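Local coordinates for molybdopterin biosynthesis moeA protein (Pyrococcus horikoshii, PDB 1WU2) that probably carries out a late step in molybdenum cofactor biosynthesis, the transfer of molybdenum onto molybdopterin, at residues 109-118 with 134-142; 187-197 with 207-217. One frame throughout, in Å; residues are numbered along the deposited sequence.

Contact 1: 109-118 with 134-142; sequences IPKGANAVIM and PVAPGQNIA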
ATOM      1  N   ILE A 109     -42.235  -2.158  -3.826  1.00 31.47           N
ATOM      2  CA  ILE A 109     -43.230  -2.634  -2.875  1.00 31.44           C
ATOM      3  C   ILE A 109     -44.506  -1.822  -3.085  1.00 31.59           C
ATOM      4  O   ILE A 109     -44.469  -0.593  -3.027  1.00 31.55           O
ATOM      5  CB  ILE A 109     -42.727  -2.496  -1.413  1.00 31.22           C
ATOM      6  CG1 ILE A 109     -41.433  -3.295  -1.188  1.00 30.84           C
ATOM      7  CG2 ILE A 109     -43.798  -2.950  -0.432  1.00 31.22           C
ATOM      8  CD1 ILE A 109     -41.486  -4.741  -1.630  1.00 30.10           C
ATOM      9  N   PRO A 110     -45.623  -2.491  -3.367  1.00 31.80           N
ATOM     10  CA  PRO A 110     -46.897  -1.791  -3.554  1.00 31.98           C
ATOM     11  C   PRO A 110     -47.273  -0.935  -2.354  1.00 32.19           C
ATOM     12  O   PRO A 110     -46.875  -1.238  -1.229  1.00 32.07           O
ATOM     13  CB  PRO A 110     -47.906  -2.930  -3.720  1.00 31.95           C
ATOM     14  CG  PRO A 110     -47.115  -4.088  -4.183  1.00 31.80           C
ATOM     15  CD  PRO A 110     -45.768  -3.947  -3.551  1.00 31.87           C
ATOM     16  N   LYS A 111     -48.012   0.142  -2.605  1.00 32.63           N
ATOM     17  CA  LYS A 111     -48.671   0.891  -1.541  1.00 32.94           C
ATOM     18  C   LYS A 111     -49.457  -0.096  -0.673  1.00 33.05           C
ATOM     19  O   LYS A 111     -50.088  -1.020  -1.192  1.00 32.80           O
ATOM     20  CB  LYS A 111     -49.617   1.939  -2.134  1.00 33.07           C
ATOM     21  CG  LYS A 111     -49.782   3.200  -1.302  1.00 33.67           C
ATOM     22  CD  LYS A 111     -50.601   4.239  -2.066  1.00 34.74           C
ATOM     23  CE  LYS A 111     -50.493   5.625  -1.448  1.00 35.31           C
ATOM     24  NZ  LYS A 111     -51.616   6.508  -1.881  1.00 35.66           N
ATOM     25  N   GLY A 112     -49.387   0.089   0.643  1.00 33.27           N
ATOM     26  CA  GLY A 112     -50.071  -0.774   1.588  1.00 33.49           C
ATOM     27  C   GLY A 112     -49.179  -1.836   2.207  1.00 33.69           C
ATOM     28  O   GLY A 112     -49.312  -2.132   3.393  1.00 33.81           O
ATOM     29  N   ALA A 113     -48.279  -2.414   1.413  1.00 33.85           N
ATOM     30  CA  ALA A 113     -47.425  -3.506   1.881  1.00 33.99           C
ATOM     31  C   ALA A 113     -46.208  -3.004   2.652  1.00 34.13           C
ATOM     32  O   ALA A 113     -45.601  -1.995   2.290  1.00 34.12           O
ATOM     33  CB  ALA A 113     -46.980  -4.369   0.713  1.00 33.94           C
ATOM     34  N   ASN A 114     -45.867  -3.718   3.722  1.00 34.26           N
ATOM     35  CA  ASN A 114     -44.642  -3.459   4.477  1.00 34.54           C
ATOM     36  C   ASN A 114     -43.768  -4.709   4.645  1.00 34.94           C
ATOM     37  O   ASN A 114     -42.809  -4.695   5.412  1.00 34.89           O
ATOM     38  CB  ASN A 114     -44.966  -2.819   5.840  1.00 34.41           C
ATOM     39  CG  ASN A 114     -45.712  -3.756   6.780  1.00 34.18           C
ATOM     40  OD1 ASN A 114     -46.183  -4.812   6.376  1.00 33.56           O
ATOM     41  ND2 ASN A 114     -45.824  -3.360   8.043  1.00 33.83           N
ATOM     42  N   ALA A 115     -44.089  -5.773   3.909  1.00 35.51           N
ATOM     43  CA  ALA A 115     -43.297  -7.005   3.935  1.00 36.08           C
ATOM     44  C   ALA A 115     -43.519  -7.863   2.689  1.00 36.81           C
ATOM     45  O   ALA A 115     -44.491  -7.680   1.962  1.00 36.75           O
ATOM     46  CB  ALA A 115     -43.617  -7.808   5.189  1.00 36.02           C
ATOM     47  N   VAL A 116     -42.599  -8.795   2.454  1.00 37.77           N
ATOM     48  CA  VAL A 116     -42.714  -9.761   1.364  1.00 38.61           C
ATOM     49  C   VAL A 116     -42.348 -11.162   1.867  1.00 39.57           C
ATOM     50  O   VAL A 116     -41.328 -11.349   2.528  1.00 39.41           O
ATOM     51  CB  VAL A 116     -41.819  -9.387   0.158  1.00 38.59           C
ATOM     52  CG1 VAL A 116     -41.997 -10.391  -0.980  1.00 38.47           C
ATOM     53  CG2 VAL A 116     -42.133  -7.974  -0.336  1.00 38.48           C
ATOM     54  N   ILE A 117     -43.198 -12.134   1.545  1.00 40.94           N
ATOM     55  CA  ILE A 117     -42.988 -13.532   1.921  1.00 42.03           C
ATOM     56  C   ILE A 117     -42.556 -14.322   0.693  1.00 43.11           C
ATOM     57  O   ILE A 117     -43.137 -14.179  -0.377  1.00 43.03           O
ATOM     58  CB  ILE A 117     -44.276 -14.149   2.557  1.00 42.04           C
ATOM     59  CG1 ILE A 117     -44.039 -15.608   2.978  1.00 42.06           C
ATOM     60  CG2 ILE A 117     -45.481 -14.081   1.597  1.00 42.06           C
ATOM     61  CD1 ILE A 117     -43.643 -15.779   4.420  1.00 42.54           C
HETATM   62  N   MSE A 118     -41.533 -15.156   0.858  1.00 44.54           N
HETATM   63  CA  MSE A 118     -41.029 -15.994  -0.228  1.00 45.66           C
HETATM   64  C   MSE A 118     -42.135 -16.883  -0.788  1.00 46.44           C
HETATM   65  O   MSE A 118     -42.976 -17.389  -0.043  1.00 46.52           O
HETATM   66  CB  MSE A 118     -39.885 -16.871   0.270  1.00 45.92           C
HETATM   67  CG  MSE A 118     -38.669 -16.101   0.732  1.00 46.71           C
HETATM   68 SE   MSE A 118     -37.211 -17.297   1.141  1.00 49.91          SE
HETATM   69  CE  MSE A 118     -36.636 -17.689  -0.670  1.00 48.05           C
ATOM     70  N   PRO A 134     -45.292 -16.133  11.594  1.00 43.67           N
ATOM     71  CA  PRO A 134     -45.314 -14.665  11.607  1.00 43.04           C
ATOM     72  C   PRO A 134     -44.217 -14.020  10.760  1.00 42.30           C
ATOM     73  O   PRO A 134     -43.050 -14.410  10.837  1.00 42.24           O
ATOM     74  CB  PRO A 134     -45.128 -14.315  13.090  1.00 43.08           C
ATOM     75  CG  PRO A 134     -45.455 -15.560  13.827  1.00 43.31           C
ATOM     76  CD  PRO A 134     -45.028 -16.679  12.936  1.00 43.67           C
ATOM     77  N   VAL A 135     -44.617 -13.032   9.965  1.00 41.36           N
ATOM     78  CA  VAL A 135     -43.724 -12.289   9.092  1.00 40.70           C
ATOM     79  C   VAL A 135     -43.391 -10.956   9.757  1.00 40.13           C
ATOM     80  O   VAL A 135     -44.283 -10.246  10.218  1.00 40.16           O
ATOM     81  CB  VAL A 135     -44.387 -12.041   7.716  1.00 40.63           C
ATOM     82  CG1 VAL A 135     -43.511 -11.164   6.825  1.00 40.43           C
ATOM     83  CG2 VAL A 135     -44.690 -13.368   7.033  1.00 40.61           C
ATOM     84  N   ALA A 136     -42.104 -10.625   9.807  1.00 39.46           N
ATOM     85  CA  ALA A 136     -41.646  -9.374  10.405  1.00 38.95           C
ATOM     86  C   ALA A 136     -41.911  -8.196   9.467  1.00 38.50           C
ATOM     87  O   ALA A 136     -41.863  -8.361   8.249  1.00 38.17           O
ATOM     88  CB  ALA A 136     -40.164  -9.458  10.721  1.00 38.89           C
ATOM     89  N   PRO A 137     -42.206  -7.018  10.024  1.00 38.01           N
ATOM     90  CA  PRO A 137     -42.235  -5.787   9.227  1.00 37.69           C
ATOM     91  C   PRO A 137     -40.868  -5.500   8.606  1.00 37.32           C
ATOM     92  O   PRO A 137     -39.863  -5.465   9.314  1.00 37.32           O
ATOM     93  CB  PRO A 137     -42.607  -4.706  10.252  1.00 37.64           C
ATOM     94  CG  PRO A 137     -43.247  -5.441  11.373  1.00 37.92           C
ATOM     95  CD  PRO A 137     -42.567  -6.765  11.431  1.00 37.97           C
ATOM     96  N   GLY A 138     -40.843  -5.321   7.291  1.00 36.95           N
ATOM     97  CA  GLY A 138     -39.617  -5.046   6.562  1.00 36.60           C
ATOM     98  C   GLY A 138     -38.913  -6.304   6.090  1.00 36.23           C
ATOM     99  O   GLY A 138     -37.776  -6.235   5.625  1.00 36.25           O
ATOM    100  N   GLN A 139     -39.586  -7.449   6.195  1.00 35.83           N
ATOM    101  CA  GLN A 139     -39.007  -8.726   5.791  1.00 35.54           C
ATOM    102  C   GLN A 139     -38.870  -8.774   4.274  1.00 35.29           C
ATOM    103  O   GLN A 139     -39.818  -8.478   3.552  1.00 35.36           O
ATOM    104  CB  GLN A 139     -39.873  -9.892   6.278  1.00 35.50           C
ATOM    105  CG  GLN A 139     -39.344 -11.275   5.884  1.00 35.53           C
ATOM    106  CD  GLN A 139     -39.850 -12.394   6.784  1.00 35.43           C
ATOM    107  OE1 GLN A 139     -40.022 -12.202   7.985  1.00 35.50           O
ATOM    108  NE2 GLN A 139     -40.086 -13.565   6.204  1.00 35.49           N
ATOM    109  N   ASN A 140     -37.681  -9.141   3.802  1.00 34.91           N
ATOM    110  CA  ASN A 140     -37.382  -9.222   2.375  1.00 34.61           C
ATOM    111  C   ASN A 140     -37.663  -7.923   1.624  1.00 34.35           C
ATOM    112  O   ASN A 140     -38.161  -7.943   0.498  1.00 34.37           O
ATOM    113  CB  ASN A 140     -38.139 -10.392   1.729  1.00 34.52           C
ATOM    114  CG  ASN A 140     -37.697 -11.738   2.267  1.00 34.56           C
ATOM    115  OD1 ASN A 140     -36.523 -11.936   2.577  1.00 34.24           O
ATOM    116  ND2 ASN A 140     -38.636 -12.673   2.373  1.00 34.56           N
ATOM    117  N   ILE A 141     -37.352  -6.795   2.259  1.00 33.95           N
ATOM    118  CA  ILE A 141     -37.412  -5.500   1.595  1.00 33.72           C
ATOM    119  C   ILE A 141     -36.045  -4.826   1.647  1.00 33.56           C
ATOM    120  O   ILE A 141     -35.521  -4.547   2.727  1.00 33.36           O
ATOM    121  CB  ILE A 141     -38.482  -4.587   2.228  1.00 33.59           C
ATOM    122  CG1 ILE A 141     -39.879  -5.133   1.930  1.00 33.55           C
ATOM    123  CG2 ILE A 141     -38.354  -3.159   1.685  1.00 33.67           C
ATOM    124  CD1 ILE A 141     -41.001  -4.417   2.649  1.00 33.10           C
ATOM    125  N   ALA A 142     -35.471  -4.591   0.471  1.00 33.34           N
ATOM    126  CA  ALA A 142     -34.341  -3.686   0.327  1.00 33.24           C
ATOM    127  C   ALA A 142     -34.869  -2.254   0.365  1.00 33.19           C
ATOM    128  O   ALA A 142     -35.308  -1.714  -0.650  1.00 33.16           O
ATOM    129  CB  ALA A 142     -33.600  -3.957  -0.978  1.00 33.15           C
TER
HETATM  130  O   HOH W   1     -40.091 -15.687   3.783  1.00 27.30           O
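Ala115 and Val116, at the start of edge strand 115-118, run beside a loop, 136-141, that makes two overlapping type II beta turns, from Ala136 to Gln139 and from Gly138 to Ile141, on the edge not paired with strand 60-63. The site illustrates how a sheet edge in the MoeA N-terminal region can be covered by turns: a classic beta bulge at Asn114 and Ala115, both facing Ile63 of strand 60-63, marks the point where the loop is met. Two backbone bonds fasten it, Gly138 N to Asn114 O at 2.8 Å and Val116 N to Gln139 O at 3.0 Å. Gly138 and Asn140 each take the third place of their turn, with the positive phi that type II geometry puts there. On one side of this backbone seam Val135 divides its two methyls between neighbours. Val135 CG1, trans to the backbone N (chi1 175°), meets Ala115 CB at 3.7 Å, while Val135 CG2, beside that nitrogen, receives Ile117 CD1 at 3.7 Å. On the other side Ile141 reaches in, its CG1 crossing Ile109 CD1 at a slant, 3.9 Å apart, and its CD1 lying 3.3 Å from Asn114 O, so that this carbonyl is shielded by a methyl as well as bonded. The amide of Asn114 runs alongside the ring of Pro137 in the same direction, but its polar atoms bond to Ala65 N and the carboxylate of Glu66. The extended side chain of Gln139 reaches across its own loop, and Gln139 OE1 takes the N-H of Ala136 at 3.2 Å, bracing the first turn. The second turn is tied to the strand by a side chain: Asn140 ND2 donates to Val116 O at 3.0 Å, approaching from above the carbonyl plane, 35° out of it.

Contact 2: 187-197 with 207-217; sequences IIITGSELIEE and KIVETNSIMLQ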
ATOM      1  N   ILE A 187      14.024  18.403  -4.560  1.00 30.52           N
ATOM      2  CA  ILE A 187      15.066  17.458  -4.168  1.00 30.86           C
ATOM      3  C   ILE A 187      16.417  17.970  -4.665  1.00 31.53           C
ATOM      4  O   ILE A 187      16.679  17.970  -5.868  1.00 31.53           O
ATOM      5  CB  ILE A 187      14.773  16.049  -4.748  1.00 30.77           C
ATOM      6  CG1 ILE A 187      13.494  15.467  -4.131  1.00 30.79           C
ATOM      7  CG2 ILE A 187      15.951  15.109  -4.504  1.00 30.54           C
ATOM      8  CD1 ILE A 187      13.041  14.151  -4.744  1.00 30.34           C
ATOM      9  N   ILE A 188      17.259  18.415  -3.733  1.00 32.35           N
ATOM     10  CA  ILE A 188      18.624  18.844  -4.033  1.00 33.12           C
ATOM     11  C   ILE A 188      19.598  17.843  -3.443  1.00 33.83           C
ATOM     12  O   ILE A 188      19.596  17.632  -2.241  1.00 33.93           O
ATOM     13  CB  ILE A 188      18.926  20.218  -3.398  1.00 33.07           C
ATOM     14  CG1 ILE A 188      17.913  21.273  -3.833  1.00 33.40           C
ATOM     15  CG2 ILE A 188      20.331  20.667  -3.766  1.00 33.12           C
ATOM     16  CD1 ILE A 188      17.980  22.543  -2.995  1.00 33.70           C
ATOM     17  N   ILE A 189      20.435  17.238  -4.276  1.00 34.88           N
ATOM     18  CA  ILE A 189      21.514  16.389  -3.783  1.00 35.71           C
ATOM     19  C   ILE A 189      22.784  17.240  -3.718  1.00 36.49           C
ATOM     20  O   ILE A 189      22.980  18.123  -4.547  1.00 36.73           O
ATOM     21  CB  ILE A 189      21.704  15.141  -4.687  1.00 35.80           C
ATOM     22  CG1 ILE A 189      20.617  14.078  -4.450  1.00 35.98           C
ATOM     23  CG2 ILE A 189      23.033  14.472  -4.403  1.00 35.82           C
ATOM     24  CD1 ILE A 189      19.224  14.583  -4.170  1.00 36.13           C
ATOM     25  N   THR A 190      23.630  16.988  -2.719  1.00 37.34           N
ATOM     26  CA  THR A 190      24.874  17.743  -2.531  1.00 38.05           C
ATOM     27  C   THR A 190      26.045  16.793  -2.282  1.00 38.54           C
ATOM     28  O   THR A 190      25.897  15.791  -1.581  1.00 38.45           O
ATOM     29  CB  THR A 190      24.713  18.755  -1.355  1.00 38.12           C
ATOM     30  OG1 THR A 190      24.365  20.051  -1.863  1.00 38.65           O
ATOM     31  CG2 THR A 190      26.022  19.007  -0.609  1.00 38.40           C
ATOM     32  N   GLY A 191      27.205  17.125  -2.851  1.00 39.24           N
ATOM     33  CA  GLY A 191      28.412  16.325  -2.697  1.00 39.82           C
ATOM     34  C   GLY A 191      29.233  16.234  -3.971  1.00 40.43           C
ATOM     35  O   GLY A 191      28.738  15.758  -4.992  1.00 40.40           O
ATOM     36  N   SER A 192      30.487  16.686  -3.904  1.00 41.27           N
ATOM     37  CA  SER A 192      31.422  16.618  -5.036  1.00 41.98           C
ATOM     38  C   SER A 192      31.880  15.180  -5.265  1.00 42.72           C
ATOM     39  O   SER A 192      32.273  14.803  -6.369  1.00 42.79           O
ATOM     40  CB  SER A 192      32.647  17.501  -4.784  1.00 41.96           C
ATOM     41  OG  SER A 192      32.299  18.707  -4.130  1.00 42.15           O
ATOM     42  N   GLU A 193      31.866  14.409  -4.183  1.00 43.72           N
ATOM     43  CA  GLU A 193      32.029  12.954  -4.204  1.00 44.52           C
ATOM     44  C   GLU A 193      31.060  12.221  -5.140  1.00 45.29           C
ATOM     45  O   GLU A 193      31.424  11.214  -5.744  1.00 45.28           O
ATOM     46  CB  GLU A 193      31.848  12.396  -2.783  1.00 44.58           C
ATOM     47  CG  GLU A 193      30.827  13.158  -1.936  1.00 44.89           C
ATOM     48  CD  GLU A 193      30.140  12.307  -0.890  1.00 45.78           C
ATOM     49  OE1 GLU A 193      30.568  11.153  -0.661  1.00 46.24           O
ATOM     50  OE2 GLU A 193      29.162  12.806  -0.288  1.00 46.91           O
ATOM     51  N   LEU A 194      29.832  12.722  -5.251  1.00 46.30           N
ATOM     52  CA  LEU A 194      28.760  11.996  -5.940  1.00 47.11           C
ATOM     53  C   LEU A 194      28.891  11.971  -7.468  1.00 48.01           C
ATOM     54  O   LEU A 194      29.355  12.930  -8.084  1.00 48.26           O
ATOM     55  CB  LEU A 194      27.397  12.555  -5.525  1.00 47.05           C
ATOM     56  CG  LEU A 194      27.086  12.337  -4.038  1.00 46.80           C
ATOM     57  CD1 LEU A 194      26.059  13.327  -3.542  1.00 46.68           C
ATOM     58  CD2 LEU A 194      26.618  10.910  -3.779  1.00 46.67           C
ATOM     59  N   ILE A 195      28.463  10.855  -8.056  1.00 49.07           N
ATOM     60  CA  ILE A 195      28.569  10.598  -9.492  1.00 49.97           C
ATOM     61  C   ILE A 195      27.338   9.809  -9.963  1.00 50.87           C
ATOM     62  O   ILE A 195      26.775   9.028  -9.203  1.00 50.80           O
ATOM     63  CB  ILE A 195      29.899   9.832  -9.795  1.00 50.01           C
ATOM     64  CG1 ILE A 195      30.389  10.104 -11.223  1.00 50.09           C
ATOM     65  CG2 ILE A 195      29.758   8.327  -9.539  1.00 49.88           C
ATOM     66  CD1 ILE A 195      31.765  10.732 -11.274  1.00 50.10           C
ATOM     67  N   GLU A 196      26.919  10.008 -11.208  1.00 52.08           N
ATOM     68  CA  GLU A 196      25.661   9.427 -11.691  1.00 53.06           C
ATOM     69  C   GLU A 196      25.752   7.935 -12.023  1.00 53.76           C
ATOM     70  O   GLU A 196      24.776   7.204 -11.847  1.00 53.86           O
ATOM     71  CB  GLU A 196      25.123  10.214 -12.897  1.00 53.22           C
ATOM     72  CG  GLU A 196      25.867   9.985 -14.207  1.00 53.88           C
ATOM     73  CD  GLU A 196      25.719  11.144 -15.178  1.00 54.64           C
ATOM     74  OE1 GLU A 196      26.748  11.763 -15.532  1.00 55.06           O
ATOM     75  OE2 GLU A 196      24.574  11.437 -15.588  1.00 54.94           O
ATOM     76  N   GLU A 197      26.919   7.488 -12.488  1.00 54.68           N
ATOM     77  CA  GLU A 197      27.097   6.115 -12.973  1.00 55.44           C
ATOM     78  C   GLU A 197      28.277   5.398 -12.311  1.00 55.96           C
ATOM     79  O   GLU A 197      29.309   6.017 -12.054  1.00 56.00           O
ATOM     80  CB  GLU A 197      27.328   6.133 -14.487  1.00 55.53           C
ATOM     81  CG  GLU A 197      26.210   5.506 -15.299  1.00 56.07           C
ATOM     82  CD  GLU A 197      26.356   5.777 -16.784  1.00 56.53           C
ATOM     83  OE1 GLU A 197      26.415   4.804 -17.566  1.00 56.76           O
ATOM     84  OE2 GLU A 197      26.405   6.967 -17.168  1.00 56.96           O
ATOM     85  N   LYS A 207      34.925   8.276  -5.960  1.00 45.57           N
ATOM     86  CA  LYS A 207      33.546   8.723  -6.136  1.00 44.69           C
ATOM     87  C   LYS A 207      32.589   7.574  -5.840  1.00 43.64           C
ATOM     88  O   LYS A 207      32.908   6.412  -6.095  1.00 43.50           O
ATOM     89  CB  LYS A 207      33.307   9.211  -7.571  1.00 44.76           C
ATOM     90  CG  LYS A 207      34.287  10.264  -8.074  1.00 45.06           C
ATOM     91  CD  LYS A 207      34.026  11.629  -7.449  1.00 45.38           C
ATOM     92  CE  LYS A 207      34.943  12.718  -8.008  1.00 45.63           C
ATOM     93  NZ  LYS A 207      35.991  12.212  -8.942  1.00 45.67           N
ATOM     94  N   ILE A 208      31.416   7.911  -5.306  1.00 42.39           N
ATOM     95  CA  ILE A 208      30.362   6.932  -5.049  1.00 41.43           C
ATOM     96  C   ILE A 208      29.104   7.285  -5.843  1.00 40.38           C
ATOM     97  O   ILE A 208      28.807   8.457  -6.066  1.00 40.16           O
ATOM     98  CB  ILE A 208      30.067   6.828  -3.528  1.00 41.50           C
ATOM     99  CG1 ILE A 208      29.272   8.046  -3.032  1.00 41.79           C
ATOM    100  CG2 ILE A 208      31.375   6.665  -2.752  1.00 41.39           C
ATOM    101  CD1 ILE A 208      29.170   8.163  -1.519  1.00 42.14           C
ATOM    102  N   VAL A 209      28.370   6.259  -6.263  1.00 39.15           N
ATOM    103  CA  VAL A 209      27.192   6.441  -7.102  1.00 38.21           C
ATOM    104  C   VAL A 209      26.053   7.073  -6.308  1.00 37.34           C
ATOM    105  O   VAL A 209      25.794   6.698  -5.163  1.00 37.35           O
ATOM    106  CB  VAL A 209      26.728   5.103  -7.730  1.00 38.21           C
ATOM    107  CG1 VAL A 209      25.374   5.252  -8.423  1.00 38.16           C
ATOM    108  CG2 VAL A 209      27.772   4.599  -8.715  1.00 38.08           C
ATOM    109  N   GLU A 210      25.375   8.026  -6.937  1.00 36.22           N
ATOM    110  CA  GLU A 210      24.284   8.756  -6.316  1.00 35.42           C
ATOM    111  C   GLU A 210      23.040   7.879  -6.344  1.00 34.62           C
ATOM    112  O   GLU A 210      22.719   7.270  -7.367  1.00 34.58           O
ATOM    113  CB  GLU A 210      24.037  10.071  -7.059  1.00 35.41           C
ATOM    114  CG  GLU A 210      23.354  11.138  -6.223  1.00 35.33           C
ATOM    115  CD  GLU A 210      21.887  10.846  -5.979  1.00 35.31           C
ATOM    116  OE1 GLU A 210      21.200  10.409  -6.924  1.00 36.37           O
ATOM    117  OE2 GLU A 210      21.423  11.047  -4.840  1.00 34.95           O
ATOM    118  N   THR A 211      22.339   7.837  -5.218  1.00 33.59           N
ATOM    119  CA  THR A 211      21.253   6.885  -5.010  1.00 32.88           C
ATOM    120  C   THR A 211      20.014   7.496  -4.332  1.00 32.11           C
ATOM    121  O   THR A 211      18.893   7.058  -4.583  1.00 31.85           O
ATOM    122  CB  THR A 211      21.820   5.682  -4.203  1.00 32.90           C
ATOM    123  OG1 THR A 211      22.300   4.682  -5.115  1.00 33.12           O
ATOM    124  CG2 THR A 211      20.759   4.960  -3.405  1.00 32.85           C
ATOM    125  N   ASN A 212      20.215   8.502  -3.487  1.00 31.29           N
ATOM    126  CA  ASN A 212      19.121   9.104  -2.728  1.00 30.92           C
ATOM    127  C   ASN A 212      18.104   9.867  -3.560  1.00 30.43           C
ATOM    128  O   ASN A 212      16.963  10.026  -3.136  1.00 30.23           O
ATOM    129  CB  ASN A 212      19.672  10.039  -1.654  1.00 30.91           C
ATOM    130  CG  ASN A 212      20.383   9.294  -0.550  1.00 31.16           C
ATOM    131  OD1 ASN A 212      20.214   8.081  -0.386  1.00 31.50           O
ATOM    132  ND2 ASN A 212      21.189  10.012   0.215  1.00 30.90           N
ATOM    133  N   SER A 213      18.512  10.338  -4.733  1.00 29.74           N
ATOM    134  CA  SER A 213      17.620  11.121  -5.575  1.00 29.42           C
ATOM    135  C   SER A 213      16.461  10.260  -6.051  1.00 28.65           C
ATOM    136  O   SER A 213      15.302  10.585  -5.809  1.00 28.20           O
ATOM    137  CB  SER A 213      18.360  11.697  -6.780  1.00 29.39           C
ATOM    138  OG  SER A 213      17.492  12.538  -7.515  1.00 30.39           O
ATOM    139  N   ILE A 214      16.791   9.162  -6.722  1.00 28.13           N
ATOM    140  CA  ILE A 214      15.785   8.248  -7.252  1.00 27.80           C
ATOM    141  C   ILE A 214      14.951   7.590  -6.145  1.00 27.59           C
ATOM    142  O   ILE A 214      13.767   7.334  -6.344  1.00 27.53           O
ATOM    143  CB  ILE A 214      16.435   7.187  -8.193  1.00 27.76           C
ATOM    144  CG1 ILE A 214      15.369   6.339  -8.899  1.00 27.67           C
ATOM    145  CG2 ILE A 214      17.395   6.274  -7.436  1.00 27.88           C
ATOM    146  CD1 ILE A 214      14.338   7.128  -9.673  1.00 27.63           C
HETATM  147  N   MSE A 215      15.557   7.342  -4.983  1.00 27.33           N
HETATM  148  CA  MSE A 215      14.827   6.745  -3.865  1.00 27.28           C
HETATM  149  C   MSE A 215      13.811   7.723  -3.296  1.00 26.73           C
HETATM  150  O   MSE A 215      12.686   7.342  -2.990  1.00 26.47           O
HETATM  151  CB  MSE A 215      15.764   6.283  -2.749  1.00 27.43           C
HETATM  152  CG  MSE A 215      15.025   5.545  -1.634  1.00 28.75           C
HETATM  153 SE   MSE A 215      16.174   4.904  -0.218  1.00 32.39          SE
HETATM  154  CE  MSE A 215      16.615   6.606   0.599  1.00 31.54           C
ATOM    155  N   LEU A 216      14.216   8.979  -3.153  1.00 26.35           N
ATOM    156  CA  LEU A 216      13.321  10.018  -2.660  1.00 26.13           C
ATOM    157  C   LEU A 216      12.212  10.351  -3.659  1.00 25.90           C
ATOM    158  O   LEU A 216      11.114  10.704  -3.254  1.00 25.91           O
ATOM    159  CB  LEU A 216      14.100  11.285  -2.292  1.00 26.14           C
ATOM    160  CG  LEU A 216      14.899  11.209  -0.988  1.00 26.05           C
ATOM    161  CD1 LEU A 216      15.826  12.415  -0.869  1.00 26.14           C
ATOM    162  CD2 LEU A 216      13.979  11.121   0.218  1.00 25.73           C
ATOM    163  N   GLN A 217      12.490  10.230  -4.954  1.00 25.83           N
ATOM    164  CA  GLN A 217      11.467  10.455  -5.976  1.00 25.93           C
ATOM    165  C   GLN A 217      10.325   9.457  -5.791  1.00 25.58           C
ATOM    166  O   GLN A 217       9.167   9.841  -5.719  1.00 25.71           O
ATOM    167  CB  GLN A 217      12.051  10.325  -7.386  1.00 26.02           C
ATOM    168  CG  GLN A 217      12.834  11.546  -7.836  1.00 27.05           C
ATOM    169  CD  GLN A 217      13.776  11.252  -8.991  1.00 28.23           C
ATOM    170  OE1 GLN A 217      13.336  11.075 -10.128  1.00 29.81           O
ATOM    171  NE2 GLN A 217      15.071  11.204  -8.704  1.00 28.76           N
TER
HETATM  172  O   HOH W   2      17.627  15.483  -8.133  1.00 43.51           O
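Ile189 and Glu210 approach from opposite directions, and carboxylate oxygen Glu210 OE2 settles against the branch of Ile189, 3.2 Å from its CG1, while Ile189 CD1 lies against Ser213 CB. Two residues earlier in the strand, Ile187 CD1 rests on Leu216 CB at 3.9 Å and also reaches CG of Gln217. The carboxylate is positioned by the start of helix 212-217: Ser213 N donates to the syn lone pair of Glu210 OE2 at 3.0 Å, and a bend at chi2 (-73°) brings the group back over the first turn. Glu210 is itself held at its backbone, where its N reaches Ile195 O at 2.8 Å. That bond continues a short parallel pairing in which Ile195 N binds Ile208 O at 3.1 Å, and Leu194 CD2 covers Ile208 CG1 on one face. Beyond this shell, Lys170 of the second subunit donates to the carbonyls of Glu196 and Glu210. Strand 194-195, helix 200-204 and strand 208-209 form a small beta-alpha-beta unit. Segment 212-217 runs nearly antiparallel to strand 187-190 (160°); its helix, 212-222, lies with that unit in the connection from strand 184-190 to parallel neighbour 226-233, the beta-alpha-beta crossover of an alpha/beta domain.

Overall arrangement
The two contacts follow one another along the chain and lie on opposite sides of its centre, their own centres about 69 Å apart and their nearest atoms about 45 Å apart. Contact 1 belongs to the MoeA N-terminal region and contact 2 to the probable molybdopterin-binding domain, so within one chain they are independent pieces of local architecture. The dimer brings them into relation. Within each chain strand 141-142 of contact 1 pairs with strand 55-56; Arg55 of the second subunit, from that subunit's own strand 55-56, packs on Ile208 in contact 2. Contact 2 therefore faces the partner's N-terminal region, consistent with a pocket shared between subunits, as in MoeA relatives, although no ligand defines one here.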